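Local coordinates for protein mannose-6-phosphate isomerase (Helicobacter pylori, PDB 2QH5) that probably makes GDP-mannose from mannose 1-phosphate and GTP, here represented by its N-terminal nucleotidyltransferase domain, and belongs to the type 2 mannose-6-phosphate isomerase family, at residues Lys6-Ser11 with Glu53-Cys58; Leu83-Lys88 with Lys236-Leu241; Ser87-Asn92 with Asp243-Ile248; Ser97-Asp102 with Gly212-Phe217. One frame throughout, in Å; residues are numbered along the deposited sequence. Where two conformers were deposited one is given.

Interaction 1 (Lys6-Ser11 with Glu53-Cys58); sequences KNILLS and ETLIVC
Five backbone hydrogen bonds join strands 6-10 and 53-58, which run parallel with axes 4.6 Å apart and 18° between their directions. The donors alternate across the pair: N7 N binds E53 O, L55 N binds N7 O, L9 N binds L55 O, V57 N binds L9 O, and S11 N carries the pattern just past the first strand to V57 O. The straightest is L55 N to N7 O, 2.8 Å with an N-H...O angle of 176°, lying almost along the carbonyl axis. On the other edge of strand 6-10 runs strand 106-111, also parallel, so this pairing lies inside the parallel part of the mixed central sheet of a Rossmann-like GT-A nucleotidyltransferase domain, with helices on both faces. Apolar side chains leave each face in pairs that point the same way. I8 CD1 lies 3.9 Å from L55 CB, and V57 CG1 touches both I8 CG2 and L10 CD2, on the side covered by helix 90-99. On the reverse face L9 CD1 meets I56 CD1 at 3.9 Å. Polar groups gather at the N-terminal end. A water bridges N7 OD1 and T54 OG1, 2.6 Å from each, while N7 ND2 bonds to T110 OG1 and I108 O, fixing the amide at both ends. K6 extends alongside E53; its NZ bonds to S101 OG and stays 4.4 Å from E53 OE2, beyond salt-bridge range.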
loop_
_atom_site.group_PDB
_atom_site.type_symbol
_atom_site.label_atom_id
_atom_site.label_comp_id
_atom_site.label_asym_id
_atom_site.label_seq_id
_atom_site.Cartn_x
_atom_site.Cartn_y
_atom_site.Cartn_z
ATOM N N LYS A 6 -0.712 -3.956 11.275
ATOM C CA LYS A 6 -0.548 -2.550 10.961
ATOM C C LYS A 6 -1.185 -2.180 9.637
ATOM O O LYS A 6 -0.993 -2.868 8.631
ATOM C CB LYS A 6 0.934 -2.213 10.866
ATOM C CG LYS A 6 1.573 -1.669 12.110
ATOM C CD LYS A 6 2.876 -1.023 11.707
ATOM C CE LYS A 6 3.584 -0.389 12.879
ATOM N NZ LYS A 6 4.880 0.183 12.432
ATOM N N ASN A 7 -1.926 -1.078 9.636
ATOM C CA ASN A 7 -2.388 -0.482 8.398
ATOM C C ASN A 7 -1.353 0.527 7.928
ATOM O O ASN A 7 -1.022 1.454 8.658
ATOM C CB ASN A 7 -3.745 0.200 8.587
ATOM C CG ASN A 7 -4.257 0.855 7.313
ATOM O OD1 ASN A 7 -4.930 1.884 7.369
ATOM N ND2 ASN A 7 -3.937 0.266 6.161
ATOM N N ILE A 8 -0.822 0.330 6.723
ATOM C CA ILE A 8 0.059 1.315 6.105
ATOM C C ILE A 8 -0.747 2.089 5.082
ATOM O O ILE A 8 -0.974 1.618 3.964
ATOM C CB ILE A 8 1.281 0.691 5.425
ATOM C CG1 ILE A 8 2.002 -0.292 6.367
ATOM C CG2 ILE A 8 2.211 1.790 4.922
ATOM C CD1 ILE A 8 2.526 0.314 7.646
ATOM N N LEU A 9 -1.167 3.283 5.481
ATOM C CA LEU A 9 -2.084 4.099 4.691
ATOM C C LEU A 9 -1.263 5.045 3.818
ATOM O O LEU A 9 -0.753 6.055 4.291
ATOM C CB LEU A 9 -3.022 4.877 5.640
ATOM C CG LEU A 9 -4.501 5.065 5.320
ATOM C CD1 LEU A 9 -5.083 6.091 6.277
ATOM C CD2 LEU A 9 -4.763 5.484 3.876
ATOM N N LEU A 10 -1.110 4.701 2.544
ATOM C CA LEU A 10 -0.280 5.486 1.642
ATOM C C LEU A 10 -1.033 6.674 1.063
ATOM O O LEU A 10 -1.934 6.494 0.237
ATOM C CB LEU A 10 0.240 4.617 0.496
ATOM C CG LEU A 10 1.085 3.382 0.812
ATOM C CD1 LEU A 10 1.236 2.563 -0.450
ATOM C CD2 LEU A 10 2.439 3.756 1.356
ATOM N N SER A 11 -0.641 7.882 1.474
ATOM C CA SER A 11 -1.250 9.115 0.974
ATOM C C SER A 11 -0.285 9.967 0.149
ATOM O O SER A 11 -0.709 10.716 -0.729
ATOM C CB SER A 11 -1.809 9.932 2.131
ATOM O OG SER A 11 -2.632 9.121 2.947
ATOM N N GLU A 53 -2.683 -0.850 14.708
ATOM C CA GLU A 53 -2.053 0.463 14.600
ATOM C C GLU A 53 -2.141 0.917 13.158
ATOM O O GLU A 53 -2.045 0.099 12.246
ATOM C CB GLU A 53 -0.573 0.383 14.964
ATOM C CG GLU A 53 -0.254 0.054 16.415
ATOM C CD GLU A 53 1.242 0.137 16.714
ATOM O OE1 GLU A 53 1.629 -0.101 17.879
ATOM O OE2 GLU A 53 2.034 0.446 15.791
ATOM N N THR A 54 -2.321 2.217 12.938
ATOM C CA THR A 54 -2.162 2.764 11.595
ATOM C C THR A 54 -0.866 3.566 11.506
ATOM O O THR A 54 -0.446 4.196 12.477
ATOM C CB THR A 54 -3.380 3.601 11.160
ATOM O OG1 THR A 54 -4.568 2.830 11.371
ATOM C CG2 THR A 54 -3.300 3.974 9.679
ATOM N N LEU A 55 -0.206 3.469 10.357
ATOM C CA LEU A 55 0.887 4.347 9.997
ATOM C C LEU A 55 0.486 5.023 8.714
ATOM O O LEU A 55 0.354 4.375 7.681
ATOM C CB LEU A 55 2.198 3.576 9.795
ATOM C CG LEU A 55 3.444 4.390 9.392
ATOM C CD1 LEU A 55 3.673 5.540 10.350
ATOM C CD2 LEU A 55 4.688 3.505 9.342
ATOM N N ILE A 56 0.265 6.330 8.801
ATOM C CA ILE A 56 -0.089 7.158 7.660
ATOM C C ILE A 56 1.185 7.735 7.086
ATOM O O ILE A 56 1.973 8.363 7.796
ATOM C CB ILE A 56 -0.993 8.307 8.096
ATOM C CG1 ILE A 56 -2.059 7.784 9.074
ATOM C CG2 ILE A 56 -1.565 9.025 6.886
ATOM C CD1 ILE A 56 -3.408 8.397 8.904
ATOM N N VAL A 57 1.414 7.480 5.810
ATOM C CA VAL A 57 2.546 8.080 5.150
ATOM C C VAL A 57 2.060 9.124 4.134
ATOM O O VAL A 57 1.357 8.803 3.193
ATOM C CB VAL A 57 3.578 7.017 4.619
ATOM C CG1 VAL A 57 2.992 5.614 4.594
ATOM C CG2 VAL A 57 4.207 7.424 3.289
ATOM N N CYS A 58 2.398 10.388 4.387
ATOM C CA CYS A 58 1.966 11.499 3.541
ATOM C C CYS A 58 3.056 12.541 3.413
ATOM O O CYS A 58 4.062 12.491 4.114
ATOM C CB CYS A 58 0.682 12.160 4.076
ATOM S SG CYS A 58 0.744 12.739 5.805
HETATM O O HOH W 1 -6.365 2.599 9.449
#

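Interaction 2 (Leu83-Lys88 with Lys236-Leu241); sequences LESLSK and KSMQDL
Leaving the sheet at the end of strand 78-84, the chain first meets the other segment through E84, whose extended side chain crosses that of M238 at about a right angle and brings OE1 to 4.1 Å from M238 CE. S85 points its CB toward the helix segment, but its hydroxyl bonds to L233 O on the neighbouring strand 230-233 and only skirts the methionine. At L86 the packing tightens. Its CG is anti to the carbonyl carbon (chi1 -46°), which carries CD1 onto the turn of backbone between M238 and Q239, 3.8 Å from M238 CB and 3.7 Å from Q239 N. M238 reaches across to the loop, and bends at chi2 and chi3 put its SD 3.5 Å from L86 O and leave the methyl near E84. This loop is a strand-to-helix connection of the Rossmann-like GT-A domain, running from a parallel strand to helix 90-99, and the C-terminal part of the short helix 235-239 packs over it. K88 then reaches across the turn that follows this helix. Bends at chi2 and chi4, both 61°, fold the lysine so that CG rests 3.8 Å from L241 CB, CE passes 3.1 Å from M238 O, and NZ donates to L241 O at 3.2 Å, approaching almost along the carbonyl axis.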
loop_
_atom_site.group_PDB
_atom_site.type_symbol
_atom_site.label_atom_id
_atom_site.label_comp_id
_atom_site.label_asym_id
_atom_site.label_seq_id
_atom_site.Cartn_x
_atom_site.Cartn_y
_atom_site.Cartn_z
ATOM N N LEU A 83 6.128 11.379 7.636
ATOM C CA LEU A 83 6.043 12.543 6.771
ATOM C C LEU A 83 7.138 12.567 5.713
ATOM O O LEU A 83 8.290 12.237 5.968
ATOM C CB LEU A 83 6.035 13.825 7.599
ATOM C CG LEU A 83 4.936 13.850 8.664
ATOM C CD1 LEU A 83 4.941 15.173 9.391
ATOM C CD2 LEU A 83 3.571 13.586 8.051
ATOM N N GLU A 84 6.762 12.939 4.502
ATOM C CA GLU A 84 7.729 12.951 3.434
ATOM C C GLU A 84 8.005 14.367 2.950
ATOM O O GLU A 84 7.082 15.166 2.747
ATOM C CB GLU A 84 7.287 12.021 2.303
ATOM C CG GLU A 84 7.109 10.572 2.777
ATOM C CD GLU A 84 7.108 9.557 1.653
ATOM O OE1 GLU A 84 7.959 8.633 1.692
ATOM O OE2 GLU A 84 6.259 9.686 0.742
ATOM N N SER A 85 9.295 14.675 2.821
ATOM C CA SER A 85 9.753 15.864 2.118
ATOM C C SER A 85 9.559 15.624 0.623
ATOM O O SER A 85 8.789 16.332 -0.031
ATOM C CB SER A 85 11.224 16.147 2.449
ATOM O OG SER A 85 11.952 14.945 2.674
ATOM N N LEU A 86 10.247 14.607 0.108
ATOM C CA LEU A 86 10.085 14.138 -1.267
ATOM C C LEU A 86 9.379 12.797 -1.272
ATOM O O LEU A 86 9.413 12.058 -0.283
ATOM C CB LEU A 86 11.446 13.917 -1.931
ATOM C CG LEU A 86 12.583 14.928 -1.825
ATOM C CD1 LEU A 86 13.913 14.212 -2.029
ATOM C CD2 LEU A 86 12.411 16.076 -2.824
ATOM N N SER A 87 8.766 12.474 -2.403
ATOM C CA SER A 87 8.167 11.163 -2.597
ATOM C C SER A 87 8.988 10.350 -3.594
ATOM O O SER A 87 9.090 10.703 -4.773
ATOM C CB SER A 87 6.714 11.298 -3.056
ATOM O OG SER A 87 5.936 11.983 -2.085
ATOM N N LYS A 88 9.589 9.267 -3.111
ATOM C CA LYS A 88 10.357 8.372 -3.970
ATOM C C LYS A 88 9.602 7.064 -4.231
ATOM O O LYS A 88 10.188 5.982 -4.275
ATOM C CB LYS A 88 11.757 8.123 -3.400
ATOM C CG LYS A 88 12.881 8.831 -4.162
ATOM C CD LYS A 88 12.738 10.343 -4.153
ATOM C CE LYS A 88 13.970 11.045 -4.727
ATOM N NZ LYS A 88 14.264 10.693 -6.145
ATOM N N LYS A 236 17.582 15.469 2.170
ATOM C CA LYS A 236 18.923 14.951 1.914
ATOM C C LYS A 236 18.940 13.424 1.789
ATOM O O LYS A 236 19.492 12.877 0.832
ATOM C CB LYS A 236 19.857 15.401 3.050
ATOM C CG LYS A 236 21.303 14.899 2.968
ATOM C CD LYS A 236 22.284 16.018 2.611
ATOM C CE LYS A 236 22.365 16.269 1.107
ATOM N NZ LYS A 236 23.342 17.350 0.778
ATOM N N SER A 237 18.326 12.747 2.757
ATOM C CA SER A 237 18.309 11.285 2.809
ATOM C C SER A 237 17.512 10.683 1.659
ATOM O O SER A 237 17.862 9.630 1.125
ATOM C CB SER A 237 17.710 10.813 4.134
ATOM O OG SER A 237 18.321 11.468 5.228
ATOM N N MET A 238 16.441 11.364 1.280
ATOM C CA MET A 238 15.535 10.850 0.278
ATOM C C MET A 238 15.985 11.177 -1.131
ATOM O O MET A 238 15.522 10.554 -2.078
ATOM C CB MET A 238 14.128 11.384 0.522
ATOM C CG MET A 238 13.561 10.955 1.858
ATOM S SD MET A 238 11.845 10.464 1.736
ATOM C CE MET A 238 12.002 8.923 0.842
ATOM N N GLN A 239 16.893 12.147 -1.256
ATOM C CA GLN A 239 17.395 12.612 -2.552
ATOM C C GLN A 239 18.062 11.518 -3.367
ATOM O O GLN A 239 17.732 11.327 -4.538
ATOM C CB GLN A 239 18.379 13.769 -2.368
ATOM C CG GLN A 239 17.783 15.141 -2.627
ATOM C CD GLN A 239 18.689 16.275 -2.168
ATOM O OE1 GLN A 239 19.688 16.057 -1.475
ATOM N NE2 GLN A 239 18.337 17.498 -2.551
ATOM N N ASP A 240 18.983 10.793 -2.740
ATOM C CA ASP A 240 19.781 9.792 -3.442
ATOM C C ASP A 240 19.017 8.494 -3.707
ATOM O O ASP A 240 19.537 7.587 -4.360
ATOM C CB ASP A 240 21.067 9.489 -2.668
ATOM C CG ASP A 240 20.848 8.496 -1.544
ATOM O OD1 ASP A 240 20.094 8.824 -0.602
ATOM O OD2 ASP A 240 21.426 7.387 -1.603
ATOM N N LEU A 241 17.792 8.408 -3.192
ATOM C CA LEU A 241 16.959 7.224 -3.360
ATOM C C LEU A 241 16.422 7.118 -4.777
ATOM O O LEU A 241 15.955 8.110 -5.348
ATOM C CB LEU A 241 15.794 7.244 -2.373
ATOM C CG LEU A 241 15.888 6.358 -1.136
ATOM C CD1 LEU A 241 17.195 6.539 -0.400
ATOM C CD2 LEU A 241 14.736 6.650 -0.231
#

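Interaction 3 (Ser87-Asn92 with Asp243-Ile248); sequences SKNTAN and DMSIDI
Segments 87-92 and 243-248 run alongside each other in the same direction into the starts of two helices, with A91 and I246 CA atoms 4.1 Å apart and one backbone bond, A91 N to M244 O at 3.2 Å. The contact joins the N termini of helices 90-99 and 246-251 within the GT-A nucleotidyltransferase domain. N89 and S245 hold the N-cap positions, yet neither side chain makes a capping bond. T90 instead receives the second helix: its OG1, set between its own backbone N and carbonyl carbon (chi1 55°), accepts I246 N in a nearly straight bond of 3.0 Å. N89 faces D243 with amide and carboxylate planes 84° apart. Its ND2 donates to the syn lone pair of D243 OD1 at 3.1 Å, with the oxygen tilted 23° out of the amide plane, while its OD1 accepts T90 N. The amide is thus split between the aspartate and the next residue's backbone NH. A91 CB packs against M244 O, 3.1 Å away, and the I246 side chain lies beside A91. N92 ND2, which also bonds to E242 O, donates to K88 O in its amide plane at 2.3 Å, shorter than a normal hydrogen bond and probably strained.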
loop_
_atom_site.group_PDB
_atom_site.type_symbol
_atom_site.label_atom_id
_atom_site.label_comp_id
_atom_site.label_asym_id
_atom_site.label_seq_id
_atom_site.Cartn_x
_atom_site.Cartn_y
_atom_site.Cartn_z
ATOM N N SER A 87 8.766 12.474 -2.403
ATOM C CA SER A 87 8.167 11.163 -2.597
ATOM C C SER A 87 8.988 10.350 -3.594
ATOM O O SER A 87 9.090 10.703 -4.773
ATOM C CB SER A 87 6.714 11.298 -3.056
ATOM O OG SER A 87 5.936 11.983 -2.085
ATOM N N LYS A 88 9.589 9.267 -3.111
ATOM C CA LYS A 88 10.357 8.372 -3.970
ATOM C C LYS A 88 9.602 7.064 -4.231
ATOM O O LYS A 88 10.188 5.982 -4.275
ATOM C CB LYS A 88 11.757 8.123 -3.400
ATOM C CG LYS A 88 12.881 8.831 -4.162
ATOM C CD LYS A 88 12.738 10.343 -4.153
ATOM C CE LYS A 88 13.970 11.045 -4.727
ATOM N NZ LYS A 88 14.264 10.693 -6.145
ATOM N N ASN A 89 8.286 7.201 -4.395
ATOM C CA ASN A 89 7.389 6.135 -4.850
ATOM C C ASN A 89 7.140 5.025 -3.829
ATOM O O ASN A 89 7.759 5.002 -2.764
ATOM C CB ASN A 89 7.854 5.573 -6.195
ATOM C CG ASN A 89 6.724 5.426 -7.178
ATOM O OD1 ASN A 89 5.830 4.610 -6.995
ATOM N ND2 ASN A 89 6.754 6.227 -8.229
ATOM N N THR A 90 6.234 4.110 -4.166
ATOM C CA THR A 90 5.723 3.102 -3.215
ATOM C C THR A 90 6.741 2.104 -2.665
ATOM O O THR A 90 6.686 1.769 -1.485
ATOM C CB THR A 90 4.523 2.345 -3.788
ATOM O OG1 THR A 90 4.878 1.769 -5.053
ATOM C CG2 THR A 90 3.343 3.298 -3.976
ATOM N N ALA A 91 7.678 1.647 -3.491
ATOM C CA ALA A 91 8.693 0.697 -3.016
ATOM C C ALA A 91 9.471 1.249 -1.825
ATOM O O ALA A 91 9.799 0.514 -0.889
ATOM C CB ALA A 91 9.647 0.295 -4.142
ATOM N N ASN A 92 9.749 2.550 -1.866
ATOM C CA ASN A 92 10.470 3.221 -0.799
ATOM C C ASN A 92 9.569 3.519 0.392
ATOM O O ASN A 92 9.996 3.387 1.525
ATOM C CB ASN A 92 11.156 4.489 -1.321
ATOM C CG ASN A 92 12.227 4.189 -2.381
ATOM O OD1 ASN A 92 13.228 3.524 -2.103
ATOM N ND2 ASN A 92 12.009 4.676 -3.599
ATOM N N ASP A 243 13.784 6.438 -7.422
ATOM C CA ASP A 243 12.336 6.497 -7.500
ATOM C C ASP A 243 11.838 5.247 -8.213
ATOM O O ASP A 243 12.083 5.079 -9.410
ATOM C CB ASP A 243 11.904 7.761 -8.249
ATOM C CG ASP A 243 10.406 7.961 -8.240
ATOM O OD1 ASP A 243 9.690 7.121 -8.823
ATOM O OD2 ASP A 243 9.942 8.967 -7.659
ATOM N N MET A 244 11.146 4.376 -7.473
ATOM C CA MET A 244 10.655 3.105 -8.017
ATOM C C MET A 244 9.403 2.589 -7.317
ATOM O O MET A 244 9.306 2.655 -6.091
ATOM C CB MET A 244 11.747 2.043 -7.940
ATOM C CG MET A 244 11.372 0.744 -8.612
ATOM S SD MET A 244 12.797 -0.291 -8.856
ATOM C CE MET A 244 13.628 0.595 -10.182
ATOM N N SER A 245 8.564 1.945 -8.111
ATOM C CA SER A 245 7.321 1.341 -7.686
ATOM C C SER A 245 7.498 -0.031 -7.094
ATOM O O SER A 245 8.382 -0.748 -7.486
ATOM C CB SER A 245 6.429 1.198 -8.886
ATOM O OG SER A 245 5.108 1.259 -8.459
ATOM N N ILE A 246 6.633 -0.420 -6.175
ATOM C CA ILE A 246 6.755 -1.769 -5.623
ATOM C C ILE A 246 6.489 -2.841 -6.690
ATOM O O ILE A 246 7.076 -3.931 -6.661
ATOM C CB ILE A 246 5.840 -1.948 -4.391
ATOM C CG1 ILE A 246 6.187 -3.227 -3.633
ATOM C CG2 ILE A 246 4.379 -1.902 -4.788
ATOM C CD1 ILE A 246 7.628 -3.269 -3.154
ATOM N N ASP A 247 5.636 -2.490 -7.650
ATOM C CA ASP A 247 5.255 -3.377 -8.730
ATOM C C ASP A 247 6.445 -3.670 -9.615
ATOM O O ASP A 247 6.614 -4.792 -10.062
ATOM C CB ASP A 247 4.118 -2.771 -9.552
ATOM C CG ASP A 247 2.996 -2.217 -8.685
ATOM O OD1 ASP A 247 3.188 -1.156 -8.046
ATOM O OD2 ASP A 247 1.912 -2.836 -8.654
ATOM N N ILE A 248 7.278 -2.662 -9.849
ATOM C CA ILE A 248 8.473 -2.826 -10.675
ATOM C C ILE A 248 9.605 -3.461 -9.866
ATOM O O ILE A 248 10.252 -4.406 -10.323
ATOM C CB ILE A 248 8.911 -1.472 -11.298
ATOM C CG1 ILE A 248 7.892 -1.022 -12.353
ATOM C CG2 ILE A 248 10.308 -1.567 -11.913
ATOM C CD1 ILE A 248 7.925 0.468 -12.670
#

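Interaction 4 (Ser97-Asp102 with Gly212-Phe217); sequences SALMSD and GCERAF
L99 and F217 carry this contact, the leucine lying over a face of the ring and M100 meeting the ring at its edge. F217 holds its CG anti to the backbone N (chi1 -176°), which sends the phenyl group from the end of helix 207-216 across to the last turn of helix 90-99. There L99 CB makes a CH-pi contact, 4.2 Å from the ring centroid and 22° off the normal, displaced toward the rim beside CD2. Nearly in the ring plane, M100 CG approaches F217 CE2 at 3.6 Å, its chain set obliquely to the phenylalanine and touching the ring at this edge. The ring tip also reaches the backbone, with F217 CZ 3.5 Å from L99 O. One turn earlier in helix 207-216, L99 CD1 rests on the main chain of C213, 3.7 Å from its carbonyl oxygen and 4.2 Å from C213 CB; L99 also touches L199 of helix 195-205. In this way the helix that follows strand 78-84 in the Rossmann-like domain packs against helix 207-216. No hydrogen bond joins the two segments: the contact is apolar and set by shape, and the carbonyl oxygens of L99 and C213 meet only carbon across it.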
loop_
_atom_site.group_PDB
_atom_site.type_symbol
_atom_site.label_atom_id
_atom_site.label_comp_id
_atom_site.label_asym_id
_atom_site.label_seq_id
_atom_site.Cartn_x
_atom_site.Cartn_y
_atom_site.Cartn_z
ATOM N N SER A 97 8.241 1.937 5.909
ATOM C CA SER A 97 7.177 1.481 6.831
ATOM C C SER A 97 7.444 0.123 7.473
ATOM O O SER A 97 7.154 -0.081 8.654
ATOM C CB SER A 97 5.844 1.398 6.095
ATOM O OG SER A 97 5.585 2.591 5.379
ATOM N N ALA A 98 7.982 -0.803 6.683
ATOM C CA ALA A 98 8.372 -2.121 7.169
ATOM C C ALA A 98 9.558 -2.036 8.134
ATOM O O ALA A 98 9.607 -2.763 9.122
ATOM C CB ALA A 98 8.698 -3.031 6.001
ATOM N N LEU A 99 10.503 -1.137 7.855
ATOM C CA LEU A 99 11.646 -0.916 8.740
ATOM C C LEU A 99 11.228 -0.233 10.048
ATOM O O LEU A 99 11.896 -0.387 11.064
ATOM C CB LEU A 99 12.753 -0.108 8.047
ATOM C CG LEU A 99 13.501 -0.693 6.831
ATOM C CD1 LEU A 99 14.307 0.393 6.173
ATOM C CD2 LEU A 99 14.400 -1.905 7.137
ATOM N N MET A 100 10.117 0.506 10.014
ATOM C CA MET A 100 9.524 1.085 11.223
ATOM C C MET A 100 8.652 0.074 11.969
ATOM O O MET A 100 7.925 0.443 12.892
ATOM C CB MET A 100 8.671 2.315 10.881
ATOM C CG MET A 100 9.451 3.569 10.550
ATOM S SD MET A 100 8.449 4.883 9.803
ATOM C CE MET A 100 9.394 5.045 8.300
ATOM N N SER A 101 8.713 -1.195 11.568
ATOM C CA SER A 101 7.860 -2.227 12.158
ATOM C C SER A 101 8.647 -3.382 12.769
ATOM O O SER A 101 9.846 -3.532 12.525
ATOM C CB SER A 101 6.891 -2.766 11.106
ATOM O OG SER A 101 5.989 -1.758 10.702
ATOM N N ASP A 102 7.968 -4.191 13.579
ATOM C CA ASP A 102 8.532 -5.459 14.032
ATOM C C ASP A 102 8.485 -6.414 12.857
ATOM O O ASP A 102 7.458 -6.512 12.180
ATOM C CB ASP A 102 7.723 -6.043 15.195
ATOM C CG ASP A 102 8.068 -5.414 16.536
ATOM O OD1 ASP A 102 9.174 -4.838 16.674
ATOM O OD2 ASP A 102 7.231 -5.509 17.463
ATOM N N GLY A 212 19.395 1.508 0.162
ATOM C CA GLY A 212 19.098 2.939 0.200
ATOM C C GLY A 212 18.082 3.334 1.256
ATOM O O GLY A 212 18.213 4.387 1.888
ATOM N N CYS A 213 17.067 2.495 1.446
ATOM C CA CYS A 213 16.084 2.718 2.504
ATOM C C CYS A 213 16.675 2.502 3.897
ATOM O O CYS A 213 16.314 3.207 4.830
ATOM C CB CYS A 213 14.857 1.827 2.306
ATOM S SG CYS A 213 13.682 2.481 1.132
ATOM N N GLU A 214 17.581 1.533 4.023
ATOM C CA GLU A 214 18.245 1.226 5.294
ATOM C C GLU A 214 19.093 2.386 5.819
ATOM O O GLU A 214 19.101 2.654 7.021
ATOM C CB GLU A 214 19.109 -0.037 5.174
ATOM C CG GLU A 214 18.344 -1.361 5.320
ATOM C CD GLU A 214 19.186 -2.588 4.951
ATOM O OE1 GLU A 214 20.111 -2.463 4.111
ATOM O OE2 GLU A 214 18.918 -3.680 5.507
ATOM N N ARG A 215 19.802 3.067 4.921
ATOM C CA ARG A 215 20.601 4.230 5.309
ATOM C C ARG A 215 19.759 5.497 5.462
ATOM O O ARG A 215 20.101 6.371 6.250
ATOM C CB ARG A 215 21.771 4.473 4.344
ATOM C CG ARG A 215 21.389 4.506 2.871
ATOM C CD ARG A 215 22.453 5.187 2.015
ATOM N NE ARG A 215 22.259 6.636 1.979
ATOM C CZ ARG A 215 22.978 7.515 2.676
ATOM N NH1 ARG A 215 23.962 7.104 3.469
ATOM N NH2 ARG A 215 22.712 8.813 2.573
ATOM N N ALA A 216 18.671 5.600 4.703
ATOM C CA ALA A 216 17.757 6.731 4.836
ATOM C C ALA A 216 17.080 6.670 6.202
ATOM O O ALA A 216 16.996 7.671 6.908
ATOM C CB ALA A 216 16.729 6.726 3.723
ATOM N N PHE A 217 16.630 5.475 6.568
ATOM C CA PHE A 217 16.064 5.189 7.883
ATOM C C PHE A 217 17.002 5.596 9.038
ATOM O O PHE A 217 16.543 5.867 10.150
ATOM C CB PHE A 217 15.704 3.691 7.967
ATOM C CG PHE A 217 15.028 3.290 9.246
ATOM C CD1 PHE A 217 15.762 2.755 10.303
ATOM C CD2 PHE A 217 13.655 3.451 9.400
ATOM C CE1 PHE A 217 15.142 2.399 11.497
ATOM C CE2 PHE A 217 13.027 3.089 10.590
ATOM C CZ PHE A 217 13.773 2.562 11.638
#

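How the interactions relate
From the N terminus, interaction 1 closes the first loop, bringing strand 53-59 beside strand 5-10 with helix 39-48 between them in sequence. It is complete before the others open. C58 O then pairs with E84 N, extending the sheet to strand 78-84, where interaction 2 begins. Interactions 2 and 3 share S87 and K88; interaction 3 opens after 2 and closes after it too, so their loops overlap and neither encloses the other. Interaction 4, from 97-102 to 212-217, lies within both. K6 NZ bonds to S101 OG, linking interactions 1 and 4. The central sheet is thereby tied through helix 90-99 to helices 207-216 and 246-251, and through the loop before it to helix 235-239.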